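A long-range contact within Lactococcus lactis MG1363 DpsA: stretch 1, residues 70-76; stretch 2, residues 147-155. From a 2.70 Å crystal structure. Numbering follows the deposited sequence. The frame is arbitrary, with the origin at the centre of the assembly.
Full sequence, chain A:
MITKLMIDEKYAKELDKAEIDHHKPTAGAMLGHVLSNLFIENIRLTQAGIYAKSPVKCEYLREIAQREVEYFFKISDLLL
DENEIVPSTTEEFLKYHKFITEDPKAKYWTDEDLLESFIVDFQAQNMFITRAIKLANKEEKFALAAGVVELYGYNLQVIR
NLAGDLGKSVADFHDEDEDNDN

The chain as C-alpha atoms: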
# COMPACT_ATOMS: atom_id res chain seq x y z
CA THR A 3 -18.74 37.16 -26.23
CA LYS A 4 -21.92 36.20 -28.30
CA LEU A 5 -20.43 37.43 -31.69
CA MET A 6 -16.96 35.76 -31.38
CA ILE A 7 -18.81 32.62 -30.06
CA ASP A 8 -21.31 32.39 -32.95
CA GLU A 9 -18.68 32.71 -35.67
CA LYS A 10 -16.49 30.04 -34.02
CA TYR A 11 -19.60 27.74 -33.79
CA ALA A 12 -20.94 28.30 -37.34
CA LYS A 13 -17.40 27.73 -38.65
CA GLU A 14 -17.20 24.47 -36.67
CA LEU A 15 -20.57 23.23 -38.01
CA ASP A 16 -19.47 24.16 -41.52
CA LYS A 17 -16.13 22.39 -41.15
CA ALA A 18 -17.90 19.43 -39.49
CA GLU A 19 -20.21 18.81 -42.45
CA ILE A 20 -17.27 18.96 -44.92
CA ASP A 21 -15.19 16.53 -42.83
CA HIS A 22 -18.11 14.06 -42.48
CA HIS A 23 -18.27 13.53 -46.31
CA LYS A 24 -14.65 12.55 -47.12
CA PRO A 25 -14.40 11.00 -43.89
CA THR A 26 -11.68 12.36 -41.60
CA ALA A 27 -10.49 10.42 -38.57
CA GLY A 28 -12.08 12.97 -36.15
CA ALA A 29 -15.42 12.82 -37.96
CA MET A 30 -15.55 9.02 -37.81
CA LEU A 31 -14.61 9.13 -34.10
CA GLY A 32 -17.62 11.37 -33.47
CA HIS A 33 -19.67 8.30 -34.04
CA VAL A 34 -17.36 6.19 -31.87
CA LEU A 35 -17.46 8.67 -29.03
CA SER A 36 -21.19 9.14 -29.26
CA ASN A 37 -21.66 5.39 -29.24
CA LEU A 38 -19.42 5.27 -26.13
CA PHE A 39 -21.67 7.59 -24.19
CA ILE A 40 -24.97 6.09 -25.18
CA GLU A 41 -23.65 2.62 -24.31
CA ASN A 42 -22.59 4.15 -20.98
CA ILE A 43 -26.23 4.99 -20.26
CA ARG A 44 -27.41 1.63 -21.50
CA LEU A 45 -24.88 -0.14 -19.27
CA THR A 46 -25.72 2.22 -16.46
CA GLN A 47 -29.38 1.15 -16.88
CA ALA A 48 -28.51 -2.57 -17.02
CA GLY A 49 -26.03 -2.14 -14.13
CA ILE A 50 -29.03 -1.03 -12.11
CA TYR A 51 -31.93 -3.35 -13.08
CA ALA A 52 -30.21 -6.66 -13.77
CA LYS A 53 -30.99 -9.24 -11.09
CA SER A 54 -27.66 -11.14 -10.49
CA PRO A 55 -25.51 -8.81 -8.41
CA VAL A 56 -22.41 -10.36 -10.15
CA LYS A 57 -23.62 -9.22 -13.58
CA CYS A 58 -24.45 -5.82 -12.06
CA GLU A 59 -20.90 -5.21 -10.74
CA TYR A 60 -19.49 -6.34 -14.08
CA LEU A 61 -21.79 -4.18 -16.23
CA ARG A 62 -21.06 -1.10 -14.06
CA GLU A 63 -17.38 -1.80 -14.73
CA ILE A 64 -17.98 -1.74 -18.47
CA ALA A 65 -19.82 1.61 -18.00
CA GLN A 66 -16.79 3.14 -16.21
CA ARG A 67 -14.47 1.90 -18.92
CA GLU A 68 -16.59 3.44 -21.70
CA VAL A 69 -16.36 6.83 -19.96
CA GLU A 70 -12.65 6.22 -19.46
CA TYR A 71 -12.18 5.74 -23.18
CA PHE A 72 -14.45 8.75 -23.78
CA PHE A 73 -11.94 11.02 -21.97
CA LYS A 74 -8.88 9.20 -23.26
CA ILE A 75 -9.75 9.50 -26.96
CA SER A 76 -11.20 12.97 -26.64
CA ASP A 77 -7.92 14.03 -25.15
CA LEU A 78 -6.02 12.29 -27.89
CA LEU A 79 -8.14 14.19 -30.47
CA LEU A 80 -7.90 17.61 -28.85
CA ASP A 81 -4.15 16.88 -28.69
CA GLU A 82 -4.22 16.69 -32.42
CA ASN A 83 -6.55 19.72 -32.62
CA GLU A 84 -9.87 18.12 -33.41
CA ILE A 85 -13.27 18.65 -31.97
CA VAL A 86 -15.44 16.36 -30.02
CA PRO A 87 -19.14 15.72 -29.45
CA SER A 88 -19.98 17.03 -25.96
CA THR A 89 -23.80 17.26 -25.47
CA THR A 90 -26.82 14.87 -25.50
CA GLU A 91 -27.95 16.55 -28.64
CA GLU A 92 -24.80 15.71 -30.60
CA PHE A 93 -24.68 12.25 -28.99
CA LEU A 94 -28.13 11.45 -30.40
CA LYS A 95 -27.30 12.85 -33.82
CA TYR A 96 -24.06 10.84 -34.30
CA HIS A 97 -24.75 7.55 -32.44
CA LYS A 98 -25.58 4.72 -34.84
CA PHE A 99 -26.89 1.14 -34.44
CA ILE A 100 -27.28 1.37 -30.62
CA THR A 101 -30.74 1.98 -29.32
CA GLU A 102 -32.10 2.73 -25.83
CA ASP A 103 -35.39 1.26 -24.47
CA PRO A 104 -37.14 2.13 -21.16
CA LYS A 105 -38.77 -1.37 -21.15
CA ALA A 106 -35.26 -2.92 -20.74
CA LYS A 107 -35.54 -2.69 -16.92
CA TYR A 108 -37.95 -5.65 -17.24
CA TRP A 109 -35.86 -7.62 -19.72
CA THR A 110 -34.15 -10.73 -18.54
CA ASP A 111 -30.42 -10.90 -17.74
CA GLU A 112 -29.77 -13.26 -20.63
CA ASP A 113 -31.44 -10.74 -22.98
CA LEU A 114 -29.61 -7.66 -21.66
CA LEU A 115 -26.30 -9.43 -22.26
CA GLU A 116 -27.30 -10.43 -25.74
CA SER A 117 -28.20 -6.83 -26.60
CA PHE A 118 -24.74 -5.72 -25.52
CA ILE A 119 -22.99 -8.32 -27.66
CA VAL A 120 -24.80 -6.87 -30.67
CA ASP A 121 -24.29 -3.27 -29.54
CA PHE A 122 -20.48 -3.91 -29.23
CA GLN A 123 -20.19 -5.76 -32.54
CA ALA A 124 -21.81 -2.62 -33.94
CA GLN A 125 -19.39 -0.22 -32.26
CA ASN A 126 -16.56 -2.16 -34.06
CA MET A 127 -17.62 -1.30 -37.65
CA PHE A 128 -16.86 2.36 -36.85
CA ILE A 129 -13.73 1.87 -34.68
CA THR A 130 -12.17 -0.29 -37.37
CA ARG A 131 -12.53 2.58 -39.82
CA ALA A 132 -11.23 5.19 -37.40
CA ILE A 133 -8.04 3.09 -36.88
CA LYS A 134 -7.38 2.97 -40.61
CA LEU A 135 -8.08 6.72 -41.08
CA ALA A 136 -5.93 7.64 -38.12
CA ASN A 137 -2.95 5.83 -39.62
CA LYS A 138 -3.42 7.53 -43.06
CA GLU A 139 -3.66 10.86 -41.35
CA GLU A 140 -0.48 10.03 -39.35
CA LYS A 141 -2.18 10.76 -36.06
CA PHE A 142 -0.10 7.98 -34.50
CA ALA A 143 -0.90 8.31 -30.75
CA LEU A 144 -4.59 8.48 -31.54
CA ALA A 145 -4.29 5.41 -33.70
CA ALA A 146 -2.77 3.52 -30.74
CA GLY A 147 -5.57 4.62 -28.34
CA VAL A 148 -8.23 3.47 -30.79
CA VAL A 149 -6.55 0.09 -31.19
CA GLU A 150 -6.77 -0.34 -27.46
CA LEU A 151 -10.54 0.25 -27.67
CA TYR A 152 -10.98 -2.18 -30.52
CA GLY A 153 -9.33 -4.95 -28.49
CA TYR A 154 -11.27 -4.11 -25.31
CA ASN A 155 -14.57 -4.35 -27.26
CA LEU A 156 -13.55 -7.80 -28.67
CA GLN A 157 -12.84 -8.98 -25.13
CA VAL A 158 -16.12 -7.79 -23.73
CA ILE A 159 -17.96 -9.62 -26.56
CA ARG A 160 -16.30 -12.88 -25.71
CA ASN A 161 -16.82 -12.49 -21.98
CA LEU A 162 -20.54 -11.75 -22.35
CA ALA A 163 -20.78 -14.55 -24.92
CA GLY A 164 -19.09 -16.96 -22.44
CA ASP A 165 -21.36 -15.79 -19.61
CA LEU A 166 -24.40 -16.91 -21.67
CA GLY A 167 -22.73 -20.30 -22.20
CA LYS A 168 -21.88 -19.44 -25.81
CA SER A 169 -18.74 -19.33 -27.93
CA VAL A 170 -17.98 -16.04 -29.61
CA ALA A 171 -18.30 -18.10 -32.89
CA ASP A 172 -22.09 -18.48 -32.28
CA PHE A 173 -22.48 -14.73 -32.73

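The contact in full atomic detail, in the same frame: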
# COMPACT_ATOMS: atom_id res chain seq x y z
N GLU A 70 -14.09 6.12 -19.52
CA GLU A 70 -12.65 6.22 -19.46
C GLU A 70 -12.06 6.39 -20.84
O GLU A 70 -11.09 7.14 -21.02
CB GLU A 70 -12.07 4.97 -18.82
CG GLU A 70 -11.49 5.14 -17.42
CD GLU A 70 -11.10 3.79 -16.79
OE1 GLU A 70 -10.15 3.11 -17.30
OE2 GLU A 70 -11.74 3.40 -15.79
N TYR A 71 -12.60 5.66 -21.80
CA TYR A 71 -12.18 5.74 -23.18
C TYR A 71 -12.72 7.03 -23.80
O TYR A 71 -12.10 7.59 -24.69
CB TYR A 71 -12.65 4.49 -23.97
CG TYR A 71 -11.72 3.32 -23.79
CD1 TYR A 71 -10.41 3.43 -24.16
CD2 TYR A 71 -12.15 2.13 -23.22
CE1 TYR A 71 -9.55 2.40 -23.99
CE2 TYR A 71 -11.28 1.08 -23.04
CZ TYR A 71 -9.97 1.24 -23.42
OH TYR A 71 -9.03 0.25 -23.27
N PHE A 72 -13.89 7.50 -23.33
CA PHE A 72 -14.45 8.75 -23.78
C PHE A 72 -13.41 9.83 -23.55
O PHE A 72 -13.02 10.54 -24.49
CB PHE A 72 -15.78 9.09 -23.10
CG PHE A 72 -16.47 10.24 -23.72
CD1 PHE A 72 -16.25 11.53 -23.23
CD2 PHE A 72 -17.24 10.08 -24.85
CE1 PHE A 72 -16.89 12.65 -23.81
CE2 PHE A 72 -17.88 11.19 -25.46
CZ PHE A 72 -17.71 12.47 -24.93
N PHE A 73 -12.93 9.98 -22.31
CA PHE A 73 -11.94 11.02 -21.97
C PHE A 73 -10.58 10.76 -22.63
O PHE A 73 -9.86 11.68 -22.98
CB PHE A 73 -11.74 11.14 -20.45
CG PHE A 73 -12.88 11.83 -19.73
CD1 PHE A 73 -13.77 11.09 -18.94
CD2 PHE A 73 -13.07 13.20 -19.84
CE1 PHE A 73 -14.80 11.71 -18.28
CE2 PHE A 73 -14.14 13.84 -19.19
CZ PHE A 73 -15.00 13.08 -18.40
N LYS A 74 -10.23 9.50 -22.84
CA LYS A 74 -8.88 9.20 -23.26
C LYS A 74 -8.73 9.61 -24.74
O LYS A 74 -7.72 10.20 -25.13
CB LYS A 74 -8.53 7.73 -23.02
CG LYS A 74 -7.07 7.41 -23.13
CD LYS A 74 -6.82 5.99 -23.70
CE LYS A 74 -5.58 5.29 -23.04
NZ LYS A 74 -4.93 4.29 -23.98
N ILE A 75 -9.72 9.24 -25.53
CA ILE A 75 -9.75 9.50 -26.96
C ILE A 75 -10.04 10.95 -27.32
O ILE A 75 -9.49 11.47 -28.30
CB ILE A 75 -10.72 8.53 -27.61
CG1 ILE A 75 -10.27 7.10 -27.30
CG2 ILE A 75 -10.72 8.69 -29.14
CD1 ILE A 75 -11.04 6.11 -28.03
N SER A 76 -10.87 11.59 -26.50
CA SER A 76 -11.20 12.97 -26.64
C SER A 76 -9.93 13.70 -26.49
O SER A 76 -9.62 14.57 -27.29
CB SER A 76 -12.24 13.44 -25.63
OG SER A 76 -13.50 12.87 -25.93
N GLY A 147 -4.42 4.58 -29.25
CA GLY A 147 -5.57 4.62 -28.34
C GLY A 147 -6.78 3.89 -28.92
O GLY A 147 -7.47 3.19 -28.22
N VAL A 148 -7.04 4.04 -30.20
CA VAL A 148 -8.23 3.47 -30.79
C VAL A 148 -8.06 1.97 -31.00
O VAL A 148 -9.04 1.23 -31.01
CB VAL A 148 -8.57 4.18 -32.12
CG1 VAL A 148 -9.61 3.42 -32.92
CG2 VAL A 148 -9.10 5.53 -31.86
N VAL A 149 -6.82 1.51 -31.11
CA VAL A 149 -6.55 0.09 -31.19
C VAL A 149 -6.86 -0.53 -29.83
O VAL A 149 -7.41 -1.63 -29.71
CB VAL A 149 -5.10 -0.20 -31.63
CG1 VAL A 149 -4.74 -1.66 -31.40
CG2 VAL A 149 -4.87 0.18 -33.11
N GLU A 150 -6.53 0.18 -28.77
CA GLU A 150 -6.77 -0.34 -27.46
C GLU A 150 -8.26 -0.63 -27.37
O GLU A 150 -8.63 -1.71 -26.99
CB GLU A 150 -6.34 0.66 -26.42
CG GLU A 150 -5.02 0.32 -25.73
CD GLU A 150 -4.67 1.38 -24.69
OE1 GLU A 150 -5.40 1.48 -23.65
OE2 GLU A 150 -3.71 2.14 -24.97
N LEU A 151 -9.08 0.35 -27.76
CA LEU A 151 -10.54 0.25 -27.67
C LEU A 151 -11.11 -0.91 -28.48
O LEU A 151 -11.98 -1.65 -27.99
CB LEU A 151 -11.14 1.57 -28.15
CG LEU A 151 -12.65 1.68 -28.18
CD1 LEU A 151 -13.27 1.23 -26.88
CD2 LEU A 151 -13.05 3.10 -28.48
N TYR A 152 -10.62 -1.07 -29.70
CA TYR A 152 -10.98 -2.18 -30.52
C TYR A 152 -10.80 -3.50 -29.80
O TYR A 152 -11.70 -4.33 -29.80
CB TYR A 152 -10.12 -2.15 -31.76
CG TYR A 152 -10.31 -3.34 -32.64
CD1 TYR A 152 -9.25 -4.22 -32.88
CD2 TYR A 152 -11.56 -3.63 -33.17
CE1 TYR A 152 -9.43 -5.33 -33.66
CE2 TYR A 152 -11.75 -4.76 -33.94
CZ TYR A 152 -10.67 -5.59 -34.17
OH TYR A 152 -10.79 -6.70 -34.91
N GLY A 153 -9.64 -3.70 -29.16
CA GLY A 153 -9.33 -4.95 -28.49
C GLY A 153 -10.15 -5.12 -27.21
O GLY A 153 -10.53 -6.22 -26.88
N TYR A 154 -10.41 -4.04 -26.48
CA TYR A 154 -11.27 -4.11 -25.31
C TYR A 154 -12.70 -4.53 -25.67
O TYR A 154 -13.29 -5.36 -25.00
CB TYR A 154 -11.32 -2.79 -24.61
CG TYR A 154 -12.33 -2.77 -23.49
CD1 TYR A 154 -12.09 -3.46 -22.29
CD2 TYR A 154 -13.55 -2.09 -23.62
CE1 TYR A 154 -12.99 -3.43 -21.25
CE2 TYR A 154 -14.47 -2.06 -22.58
CZ TYR A 154 -14.18 -2.75 -21.41
OH TYR A 154 -15.09 -2.74 -20.40
N ASN A 155 -13.24 -3.98 -26.75
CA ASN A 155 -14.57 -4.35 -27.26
C ASN A 155 -14.59 -5.87 -27.60
O ASN A 155 -15.50 -6.55 -27.22
CB ASN A 155 -14.95 -3.49 -28.49
CG ASN A 155 -15.55 -2.06 -28.09
OD1 ASN A 155 -15.40 -1.63 -26.96
ND2 ASN A 155 -16.10 -1.47 -29.12

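The most unusual feature of this contact is how much of it rests on a single aromatic ring. The side chain of Y71 is buried among three residues of the opposing helix, E150, L151 and Y154, and Y71 has 100 Å² of its surface covered by that helix, more than any other residue in either stretch. The total area buried between the two segments, both sides summed, is only 383 Å².

Both stretches are interior portions of longer helices, and they run nearly antiparallel, with 159° between their N-to-C directions. The axes approach to 10.4 Å, a spacing that leaves room for sizeable side chains between them. In the register, Y71 lies across from L151, with their CA atoms 7.3 Å apart, and one turn later I75 lies across from G147, where CA of I75 and CA of G147 are 6.6 Å apart. The backbones are thus somewhat closer at the glycine, which presents no side chain to the partner helix.

Around the Y71 ring, each neighbour takes a different position. L151 sits over one face, its CD1 methyl 4.2 Å from the centroid of the Y71 ring and 22° off the ring normal, a CH-pi geometry. Y154 meets the same ring obliquely. The two ring centroids are 5.7 Å apart and their planes are inclined at 44°, while CE2 of Y71 and CD2 of Y154 come within 3.9 Å. E150 lies at the edge of the Y71 ring, near its plane; the 3.9 Å between OH of Y71 and OE1 of E150 places the two polar groups near one another without a hydrogen bond. Indeed, no hydrogen bond joins the two stretches.

The polar link is instead a salt bridge, in which NZ of K74 lies 2.7 Å from OE2 of E150. Both residues direct their CA-to-CB bonds toward the partner helix, and K74 reaches across with chi2 and chi3 between the usual wells. The end of the lysine also lies near G147, with NZ of K74 4.4 Å from CA of G147. This charged pair is less buried than the apolar contacts: E150 is exposed and K74 partly so, whereas Y71, I75, L151 and Y154 are all buried.

I75 continues the apolar packing one turn beyond Y71. CD1 of I75 lies 3.6 Å from CD2 of L151 and 4.3 Å from CG2 of V148, although the CA-to-CB bond of V148 points away from the opposite helix. L151, whose CA-to-CB bond points sideways, therefore serves both residues of the first helix: its CD1 covers the Y71 ring and its CD2 meets I75. With chi1 at 178° (t) and chi2 at 49° (p), its two methyls are divided between these partners.

The CA-to-CB bond of F72, by contrast, points away from the partner helix, and the carbonyl oxygen O of F72 accepts a hydrogen bond from OG of S76 at 2.8 Å, within the same helix.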